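Local coordinates for ThermoDBP-single stranded DNA binding protein (PDB 3TEK) that binds single-stranded DNA and probably stands in for the canonical single-stranded DNA-binding protein in the Thermoproteales, this fragment being its N-terminal domain, at residues Gly33-Ala37 against Asp114-Ile118; Arg107-Glu111 against Gln139-Trp143. All coordinates share one frame; numbering follows the deposited sequence.

How the contacts relate
Contact 1 is partly buried and polar along its backbone: the loop 33-37 pairs with the start of strand 116-124 through a two-bond bridge. Contact 2 lies at the surface, where the end of helix 83-108 and the residues after it meet the last residues of strand 131-142 through rings and methyl groups, with one water as the polar link. The two touch because strands 116-124 and 131-142 are neighbours in the antiparallel sheet, Met-117 N lying 2.8 Å from Ile-141 O. Strand 116-124 is thus flanked at its start by the loop of contact 1 and the strand of contact 2, while helix 83-108 supplies part of contact 2 and touches contact 1 through Phe-100 and Phe-101.

Contact 1 of 2, residues Gly33-Ala37 against Asp114-Ile118; sequences GKTSA and DIFMI
Thr-35 and Phe-116 exchange two backbone hydrogen bonds: Thr-35 N to Phe-116 O at 2.8 Å and Phe-116 N to Thr-35 O at 2.9 Å. Together they make a single antiparallel hydrogen-bonded bridge. Both carbonyl oxygens also take a CA-H contact, Phe-116 O from Lys-34 CA and Thr-35 O from Ile-115 CA. Gly-33 O comes close to the Met-117 side chain, 3.1 Å from CB.

Ile-115 packs along the loop by two branches. With CG2 anti to the backbone N and CG1 beside that N (chi1 -63°), CG2 meets Lys-34 CG at 3.5 Å while CD1 reaches Ser-36 CB at 3.8 Å. The two methyls also lie against Thr-35 O, so this oxygen has apolar cover beside its hydrogen bond. The rest of the lysine chain runs on, extended, away from the strand.

Phe-116 starts away from the loop, but with CG between the backbone N and the carbonyl carbon (chi1 60°) its ring comes back against Thr-35 to Ala-37. Thr-35 O stands over one face, offset toward the rim, and Thr-35 CG2 lies 3.9 Å from CE1. Farther along the ring, CE2 approaches Ala-37 N obliquely at 3.4 Å. That N-H is given to a water, which in turn donates to Asp-114 O at 2.6 Å and so extends the polar link beyond the bridge. Phe-100 of helix 83-108 and Leu-40 of helix 37-41 also meet the phenylalanine ring.

Ser-36 stands just before helix 37-41, its OG making a weak hydrogen bond to Arg-39 N. The arrangement is a single antiparallel beta bridge that carries the pairing of strands 23-31 and 116-124 past Thr-32 and leads into a helix N-cap.

Contact 2 of 2, residues Arg107-Glu111 against Gln139-Trp143; sequences RYNLE and QLIYW
Tyr-108 and Tyr-142 meet through different first torsions: Tyr-108 places CG beside its backbone N (chi1 -64°), whereas Tyr-142 holds CG between N and the carbonyl carbon (chi1 64°). Their rings overlap obliquely, centroids 4.6 Å apart and planes turned by 35°. The closest carbons are Tyr-108 CD1 and Tyr-142 CE2 at 3.3 Å, the latter over one face of the Tyr-108 ring near its rim. Tyr-108 CB in turn sits over the Tyr-142 face in a CH-pi contact, 4.0 Å from the centroid. On the opposite face of the Tyr-108 ring lies Arg-107 CG, so the ring is sandwiched.

Leu-140 passes alongside Tyr-108 in the reverse direction, its CD2 3.6 Å from Tyr-108 CD2. The same methyl meets Leu-110 CD1 tip to tip, while the other Leu-110 branch, CD2, approaches Tyr-142 CD1 obliquely at 3.8 Å. Phe-100 and Val-105 of helix 83-108 add to the surroundings of Leu-110.

One water joins Tyr-108 OH to Leu-140 N, accepting from the latter at 3.1 Å. With no direct hydrogen bond between the segments, the helix end and the loop after it are held to strand 131-142 by dispersion between rings and methyls, supplemented by this single bridging water.

Contact 1 of 2, residues Gly33-Ala37 against Asp114-Ile118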
loop_
_atom_site.group_PDB
_atom_site.type_symbol
_atom_site.label_atom_id
_atom_site.label_comp_id
_atom_site.label_asym_id
_atom_site.label_seq_id
_atom_site.Cartn_x
_atom_site.Cartn_y
_atom_site.Cartn_z
ATOM N N GLY A 33 -6.331 6.559 -0.530
ATOM C CA GLY A 33 -7.314 7.547 -0.203
ATOM C C GLY A 33 -6.676 8.902 -0.097
ATOM O O GLY A 33 -5.438 9.066 -0.155
ATOM N N LYS A 34 -7.559 9.880 0.025
ATOM C CA LYS A 34 -7.203 11.292 0.092
ATOM C C LYS A 34 -6.506 11.516 1.430
ATOM O O LYS A 34 -7.088 11.257 2.487
ATOM C CB LYS A 34 -8.496 12.126 -0.027
ATOM C CG LYS A 34 -8.363 13.626 -0.284
ATOM C CD LYS A 34 -9.743 14.173 -0.723
ATOM C CE LYS A 34 -9.928 15.653 -0.489
ATOM N NZ LYS A 34 -11.362 15.998 -0.697
ATOM N N THR A 35 -5.268 11.985 1.400
ATOM C CA THR A 35 -4.474 12.070 2.626
ATOM C C THR A 35 -3.366 13.117 2.486
ATOM O O THR A 35 -3.309 13.826 1.493
ATOM C CB THR A 35 -3.878 10.702 2.992
ATOM O OG1 THR A 35 -3.214 10.782 4.260
ATOM C CG2 THR A 35 -2.904 10.227 1.932
ATOM N N SER A 36 -2.508 13.217 3.485
ATOM C CA SER A 36 -1.374 14.132 3.431
ATOM C C SER A 36 -0.176 13.321 3.824
ATOM O O SER A 36 -0.345 12.197 4.343
ATOM C CB SER A 36 -1.547 15.295 4.412
ATOM O OG SER A 36 -1.594 14.829 5.756
ATOM N N ALA A 37 1.014 13.881 3.569
ATOM C CA ALA A 37 2.301 13.235 3.898
ATOM C C ALA A 37 2.443 12.948 5.390
ATOM O O ALA A 37 2.805 11.842 5.782
ATOM C CB ALA A 37 3.486 14.077 3.414
ATOM N N ASP A 114 -0.039 19.879 1.512
ATOM C CA ASP A 114 -0.789 19.484 0.327
ATOM C C ASP A 114 -1.460 18.106 0.494
ATOM O O ASP A 114 -1.044 17.268 1.301
ATOM C CB ASP A 114 0.077 19.517 -0.920
ATOM C CG ASP A 114 0.165 20.905 -1.536
ATOM O OD1 ASP A 114 -0.549 21.851 -1.102
ATOM O OD2 ASP A 114 0.962 21.049 -2.479
ATOM N N ILE A 115 -2.534 17.915 -0.250
ATOM C CA ILE A 115 -3.346 16.709 -0.150
ATOM C C ILE A 115 -3.212 15.927 -1.441
ATOM O O ILE A 115 -2.957 16.511 -2.491
ATOM C CB ILE A 115 -4.810 17.054 0.120
ATOM C CG1 ILE A 115 -4.912 17.759 1.452
ATOM C CG2 ILE A 115 -5.649 15.810 0.226
ATOM C CD1 ILE A 115 -4.384 16.948 2.595
ATOM N N PHE A 116 -3.379 14.605 -1.350
ATOM C CA PHE A 116 -3.168 13.703 -2.486
ATOM C C PHE A 116 -3.699 12.287 -2.227
ATOM O O PHE A 116 -4.023 11.924 -1.087
ATOM C CB PHE A 116 -1.671 13.608 -2.823
ATOM C CG PHE A 116 -0.831 13.091 -1.700
ATOM C CD1 PHE A 116 -0.719 11.710 -1.461
ATOM C CD2 PHE A 116 -0.165 13.965 -0.859
ATOM C CE1 PHE A 116 0.054 11.231 -0.395
ATOM C CE2 PHE A 116 0.597 13.503 0.218
ATOM C CZ PHE A 116 0.721 12.147 0.446
ATOM N N MET A 117 -3.711 11.470 -3.251
ATOM C CA MET A 117 -3.850 10.058 -3.052
ATOM C C MET A 117 -2.929 9.276 -3.971
ATOM O O MET A 117 -2.634 9.693 -5.060
ATOM C CB MET A 117 -5.290 9.622 -3.210
ATOM C CG MET A 117 -5.938 10.119 -4.411
ATOM S SD MET A 117 -7.690 9.835 -4.406
ATOM C CE MET A 117 -8.093 10.663 -5.883
ATOM N N ILE A 118 -2.454 8.150 -3.506
ATOM C CA ILE A 118 -1.582 7.337 -4.304
ATOM C C ILE A 118 -2.294 6.055 -4.638
ATOM O O ILE A 118 -2.877 5.449 -3.793
ATOM C CB ILE A 118 -0.329 7.023 -3.535
ATOM C CG1 ILE A 118 0.415 8.311 -3.267
ATOM C CG2 ILE A 118 0.552 6.071 -4.278
ATOM C CD1 ILE A 118 1.445 8.202 -2.257
HETATM O O HOH W 1 1.249 16.487 2.328
#

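Contact 2 of 2, residues Arg107-Glu111 against Gln139-Trp143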
loop_
_atom_site.group_PDB
_atom_site.type_symbol
_atom_site.label_atom_id
_atom_site.label_comp_id
_atom_site.label_asym_id
_atom_site.label_seq_id
_atom_site.Cartn_x
_atom_site.Cartn_y
_atom_site.Cartn_z
ATOM N N ARG A 107 8.500 16.774 -8.903
ATOM C CA ARG A 107 7.798 16.689 -10.175
ATOM C C ARG A 107 6.572 17.582 -10.229
ATOM O O ARG A 107 6.315 18.235 -11.233
ATOM C CB ARG A 107 7.369 15.250 -10.483
ATOM C CG ARG A 107 6.416 15.078 -11.669
ATOM C CD ARG A 107 7.037 15.518 -12.983
ATOM N NE ARG A 107 6.138 15.333 -14.135
ATOM C CZ ARG A 107 5.222 16.212 -14.562
ATOM N NH1 ARG A 107 5.035 17.383 -13.943
ATOM N NH2 ARG A 107 4.478 15.922 -15.627
ATOM N N TYR A 108 5.814 17.600 -9.150
ATOM C CA TYR A 108 4.533 18.280 -9.159
ATOM C C TYR A 108 4.540 19.560 -8.354
ATOM O O TYR A 108 3.497 20.178 -8.198
ATOM C CB TYR A 108 3.448 17.353 -8.651
ATOM C CG TYR A 108 3.241 16.147 -9.535
ATOM C CD1 TYR A 108 2.844 16.298 -10.863
ATOM C CD2 TYR A 108 3.450 14.864 -9.056
ATOM C CE1 TYR A 108 2.651 15.206 -11.683
ATOM C CE2 TYR A 108 3.260 13.746 -9.875
ATOM C CZ TYR A 108 2.868 13.929 -11.186
ATOM O OH TYR A 108 2.654 12.833 -11.991
ATOM N N ASN A 109 5.711 19.958 -7.869
ATOM C CA ASN A 109 5.866 21.158 -7.031
ATOM C C ASN A 109 4.952 21.130 -5.811
ATOM O O ASN A 109 4.306 22.131 -5.491
ATOM C CB ASN A 109 5.626 22.434 -7.838
ATOM C CG ASN A 109 6.576 22.559 -8.998
ATOM O OD1 ASN A 109 7.766 22.813 -8.815
ATOM N ND2 ASN A 109 6.065 22.366 -10.206
ATOM N N LEU A 110 4.917 19.978 -5.131
ATOM C CA LEU A 110 4.051 19.821 -3.963
ATOM C C LEU A 110 4.642 20.614 -2.810
ATOM O O LEU A 110 5.867 20.761 -2.719
ATOM C CB LEU A 110 3.893 18.341 -3.560
ATOM C CG LEU A 110 3.345 17.418 -4.630
ATOM C CD1 LEU A 110 3.262 15.981 -4.097
ATOM C CD2 LEU A 110 1.998 17.921 -5.106
ATOM N N GLU A 111 3.772 21.103 -1.933
ATOM C CA GLU A 111 4.188 21.852 -0.751
ATOM C C GLU A 111 3.647 21.203 0.535
ATOM O O GLU A 111 2.691 20.409 0.501
ATOM C CB GLU A 111 3.729 23.305 -0.881
ATOM C CG GLU A 111 4.214 23.953 -2.197
ATOM C CD GLU A 111 4.104 25.474 -2.226
ATOM O OE1 GLU A 111 2.977 25.994 -2.076
ATOM O OE2 GLU A 111 5.147 26.142 -2.423
ATOM N N GLN A 139 0.734 5.720 -9.181
ATOM C CA GLN A 139 0.292 7.048 -9.654
ATOM C C GLN A 139 -0.212 7.929 -8.543
ATOM O O GLN A 139 -0.717 7.451 -7.533
ATOM C CB GLN A 139 -0.794 6.907 -10.707
ATOM C CG GLN A 139 -0.220 6.671 -12.105
ATOM C CD GLN A 139 -1.022 5.689 -12.885
ATOM O OE1 GLN A 139 -2.245 5.811 -12.960
ATOM N NE2 GLN A 139 -0.347 4.686 -13.468
ATOM N N LEU A 140 -0.035 9.226 -8.750
ATOM C CA LEU A 140 -0.441 10.239 -7.804
ATOM C C LEU A 140 -1.516 11.109 -8.405
ATOM O O LEU A 140 -1.400 11.594 -9.547
ATOM C CB LEU A 140 0.736 11.134 -7.461
ATOM C CG LEU A 140 0.498 12.110 -6.321
ATOM C CD1 LEU A 140 0.725 11.406 -5.000
ATOM C CD2 LEU A 140 1.393 13.362 -6.484
ATOM N N ILE A 141 -2.569 11.314 -7.637
ATOM C CA ILE A 141 -3.492 12.384 -7.917
ATOM C C ILE A 141 -3.335 13.360 -6.766
ATOM O O ILE A 141 -3.274 12.942 -5.608
ATOM C CB ILE A 141 -4.933 11.897 -8.013
ATOM C CG1 ILE A 141 -5.111 11.063 -9.283
ATOM C CG2 ILE A 141 -5.905 13.119 -8.065
ATOM C CD1 ILE A 141 -5.189 11.942 -10.577
ATOM N N TYR A 142 -3.238 14.646 -7.091
ATOM C CA TYR A 142 -2.917 15.671 -6.089
ATOM C C TYR A 142 -3.801 16.902 -6.279
ATOM O O TYR A 142 -4.393 17.081 -7.327
ATOM C CB TYR A 142 -1.429 16.045 -6.147
ATOM C CG TYR A 142 -0.980 16.688 -7.437
ATOM C CD1 TYR A 142 -0.861 18.075 -7.542
ATOM C CD2 TYR A 142 -0.665 15.920 -8.553
ATOM C CE1 TYR A 142 -0.442 18.668 -8.732
ATOM C CE2 TYR A 142 -0.239 16.515 -9.756
ATOM C CZ TYR A 142 -0.133 17.885 -9.831
ATOM O OH TYR A 142 0.283 18.480 -10.994
ATOM N N TRP A 143 -3.901 17.726 -5.249
ATOM C CA TRP A 143 -4.801 18.876 -5.272
ATOM C C TRP A 143 -3.996 20.170 -5.482
ATOM O O TRP A 143 -2.984 20.376 -4.845
ATOM C CB TRP A 143 -5.619 18.922 -3.998
ATOM C CG TRP A 143 -6.899 18.081 -4.056
ATOM C CD1 TRP A 143 -8.182 18.551 -4.132
ATOM C CD2 TRP A 143 -7.004 16.651 -4.026
ATOM N NE1 TRP A 143 -9.082 17.503 -4.156
ATOM C CE2 TRP A 143 -8.385 16.327 -4.094
ATOM C CE3 TRP A 143 -6.077 15.619 -3.929
ATOM C CZ2 TRP A 143 -8.852 15.007 -4.095
ATOM C CZ3 TRP A 143 -6.544 14.300 -3.929
ATOM C CH2 TRP A 143 -7.926 14.014 -4.003
HETATM O O HOH W 2 2.173 10.112 -10.707
#